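Local coordinates for ABC transporter substrate-binding protein (Rhizobium radiobacter, PDB 6TFX) that binds the opine mannopinic acid as the solute-binding protein of an ABC transporter, probably delivering it for import into the bacterium, at residues A[40-45]-A[50-55]. Residues are numbered along the deposited sequence; the frame is centred on the assembly and turned at random.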
loop_
_atom_site.group_PDB
_atom_site.type_symbol
_atom_site.label_atom_id
_atom_site.label_comp_id
_atom_site.label_asym_id
_atom_site.label_seq_id
_atom_site.Cartn_x
_atom_site.Cartn_y
_atom_site.Cartn_z
ATOM N N VAL A 40 -1.864 -18.544 -1.756
ATOM C CA VAL A 40 -3.254 -18.244 -2.181
ATOM C C VAL A 40 -3.259 -16.851 -2.792
ATOM O O VAL A 40 -2.270 -16.126 -2.672
ATOM C CB VAL A 40 -4.253 -18.372 -0.990
ATOM C CG1 VAL A 40 -4.267 -19.794 -0.437
ATOM C CG2 VAL A 40 -3.915 -17.388 0.142
ATOM N N ARG A 41 -4.376 -16.435 -3.419
ATOM C CA ARG A 41 -4.319 -15.101 -3.978
ATOM C C ARG A 41 -5.674 -14.470 -3.934
ATOM O O ARG A 41 -6.676 -15.173 -3.906
ATOM C CB ARG A 41 -3.858 -15.168 -5.451
ATOM C CG ARG A 41 -4.876 -15.880 -6.384
ATOM C CD ARG A 41 -4.483 -15.620 -7.816
ATOM N NE ARG A 41 -5.410 -16.201 -8.780
ATOM C CZ ARG A 41 -5.253 -16.079 -10.090
ATOM N NH1 ARG A 41 -4.226 -15.384 -10.581
ATOM N NH2 ARG A 41 -6.119 -16.645 -10.924
ATOM N N PHE A 42 -5.709 -13.154 -3.994
ATOM C CA PHE A 42 -6.965 -12.443 -4.186
ATOM C C PHE A 42 -7.417 -12.816 -5.621
ATOM O O PHE A 42 -6.579 -13.036 -6.504
ATOM C CB PHE A 42 -6.687 -10.938 -4.190
ATOM C CG PHE A 42 -6.510 -10.424 -2.787
ATOM C CD1 PHE A 42 -5.273 -10.507 -2.150
ATOM C CD2 PHE A 42 -7.553 -9.795 -2.132
ATOM C CE1 PHE A 42 -5.118 -10.044 -0.832
ATOM C CE2 PHE A 42 -7.395 -9.320 -0.822
ATOM C CZ PHE A 42 -6.190 -9.477 -0.175
ATOM N N ALA A 43 -8.732 -12.872 -5.870
ATOM C CA ALA A 43 -9.176 -13.119 -7.235
ATOM C C ALA A 43 -8.704 -11.944 -8.081
ATOM O O ALA A 43 -8.820 -10.789 -7.640
ATOM C CB ALA A 43 -10.701 -13.165 -7.279
ATOM N N PRO A 44 -8.208 -12.199 -9.305
ATOM C CA PRO A 44 -7.819 -11.077 -10.179
ATOM C C PRO A 44 -8.987 -10.089 -10.317
ATOM O O PRO A 44 -10.140 -10.489 -10.585
ATOM C CB PRO A 44 -7.495 -11.763 -11.504
ATOM C CG PRO A 44 -7.016 -13.153 -11.080
ATOM C CD PRO A 44 -7.962 -13.505 -9.947
ATOM N N GLY A 45 -8.682 -8.818 -10.079
ATOM C CA GLY A 45 -9.678 -7.755 -10.133
ATOM C C GLY A 45 -10.402 -7.476 -8.829
ATOM O O GLY A 45 -11.262 -6.591 -8.781
ATOM N N SER A 50 -12.418 -11.640 0.832
ATOM C CA SER A 50 -13.500 -12.610 0.623
ATOM C C SER A 50 -13.266 -13.435 -0.652
ATOM O O SER A 50 -13.751 -14.564 -0.771
ATOM C CB SER A 50 -14.836 -11.890 0.470
ATOM O OG SER A 50 -14.859 -11.087 -0.707
ATOM N N SER A 51 -12.538 -12.848 -1.617
ATOM C CA SER A 51 -12.307 -13.474 -2.923
ATOM C C SER A 51 -11.126 -14.463 -2.959
ATOM O O SER A 51 -10.850 -15.016 -4.023
ATOM C CB SER A 51 -12.046 -12.379 -3.956
ATOM O OG SER A 51 -10.736 -11.865 -3.801
ATOM N N ILE A 52 -10.389 -14.608 -1.856
ATOM C CA ILE A 52 -9.151 -15.391 -1.869
ATOM C C ILE A 52 -9.390 -16.807 -2.360
ATOM O O ILE A 52 -10.379 -17.460 -1.993
ATOM C CB ILE A 52 -8.415 -15.296 -0.520
ATOM C CG1 ILE A 52 -7.793 -13.878 -0.413
ATOM C CG2 ILE A 52 -7.316 -16.356 -0.412
ATOM C CD1 ILE A 52 -7.316 -13.453 0.959
ATOM N N GLU A 53 -8.496 -17.242 -3.273
ATOM C CA GLU A 53 -8.595 -18.534 -3.958
ATOM C C GLU A 53 -7.204 -19.196 -4.056
ATOM O O GLU A 53 -6.189 -18.551 -3.796
ATOM C CB GLU A 53 -9.179 -18.332 -5.372
ATOM C CG GLU A 53 -8.438 -17.312 -6.229
ATOM C CD GLU A 53 -8.943 -17.082 -7.646
ATOM O OE1 GLU A 53 -10.160 -16.851 -7.841
ATOM O OE2 GLU A 53 -8.101 -17.111 -8.572
ATOM N N ALA A 54 -7.158 -20.458 -4.499
ATOM C CA ALA A 54 -5.881 -21.181 -4.634
ATOM C C ALA A 54 -4.879 -20.476 -5.591
ATOM O O ALA A 54 -5.282 -19.912 -6.615
ATOM C CB ALA A 54 -6.148 -22.580 -5.160
ATOM N N ASP A 55 -3.572 -20.567 -5.287
ATOM C CA ASP A 55 -2.506 -20.038 -6.176
ATOM C C ASP A 55 -1.448 -21.168 -6.194
ATOM O O ASP A 55 -1.733 -22.231 -6.751
ATOM C CB ASP A 55 -1.937 -18.689 -5.683
ATOM C CG ASP A 55 -1.212 -17.848 -6.738
ATOM O OD1 ASP A 55 -1.370 -18.142 -7.950
ATOM O OD2 ASP A 55 -0.490 -16.876 -6.350
#
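Arg41 and Glu53 face each other as the hydrogen-bonded pair of a short antiparallel beta hairpin, a two-stranded element of this family 5 solute-binding protein that lies away from the opine site. Their backbones are joined twice: Arg41 N donates to Glu53 O and Glu53 N to Arg41 O, each at 2.8 Å. Beside this pair, Ile52 CA lies 3.2 Å from Arg41 O in a CA-H...O contact. Where the strands part toward the turn, a side chain takes over from the backbone: Ser51 OG accepts a bond of 3.1 Å from Ala43 N. Serine suits this place because its short hydroxyl, which also bonds to Asn48 O, can bridge the two arms, while the small methyl of Ala43 packs on Ser51 CB.

The same pair carries the charges. Both side chains leave the same face of the hairpin, and Glu53 is extended beyond CG (chi2 179°), which brings its carboxylate up to the guanidinium edge. There the two form a salt bridge in which Glu53 OE2 takes the bond from Arg41 NE and a weak second one from Arg41 NH2. Asp55 adds a second negative charge near Arg41, though too far for a salt bridge; its OD1 pairs instead with Arg191, and its OD2 takes the Ala38 N-H, fixing the carboxylate from both oxygens.

Apolar contacts involve Ile52, whose two branches diverge. CG2 meets Val40 CG2 at 3.6 Å, and CD1 sits over one face of the Phe42 ring, toward its rim and 4.3 Å above the plane. A beta-branched residue thus reaches two neighbours at once, and Trp60 of strand 57-62 also touches Val40.

Pro44 CG rests 3.4 Å above one face of the Arg41 guanidinium, offset toward its rim, while at its edge Arg41 NE reaches the anti side of Glu53 OE2 at 2.8 Å, 27° out of the carboxylate plane.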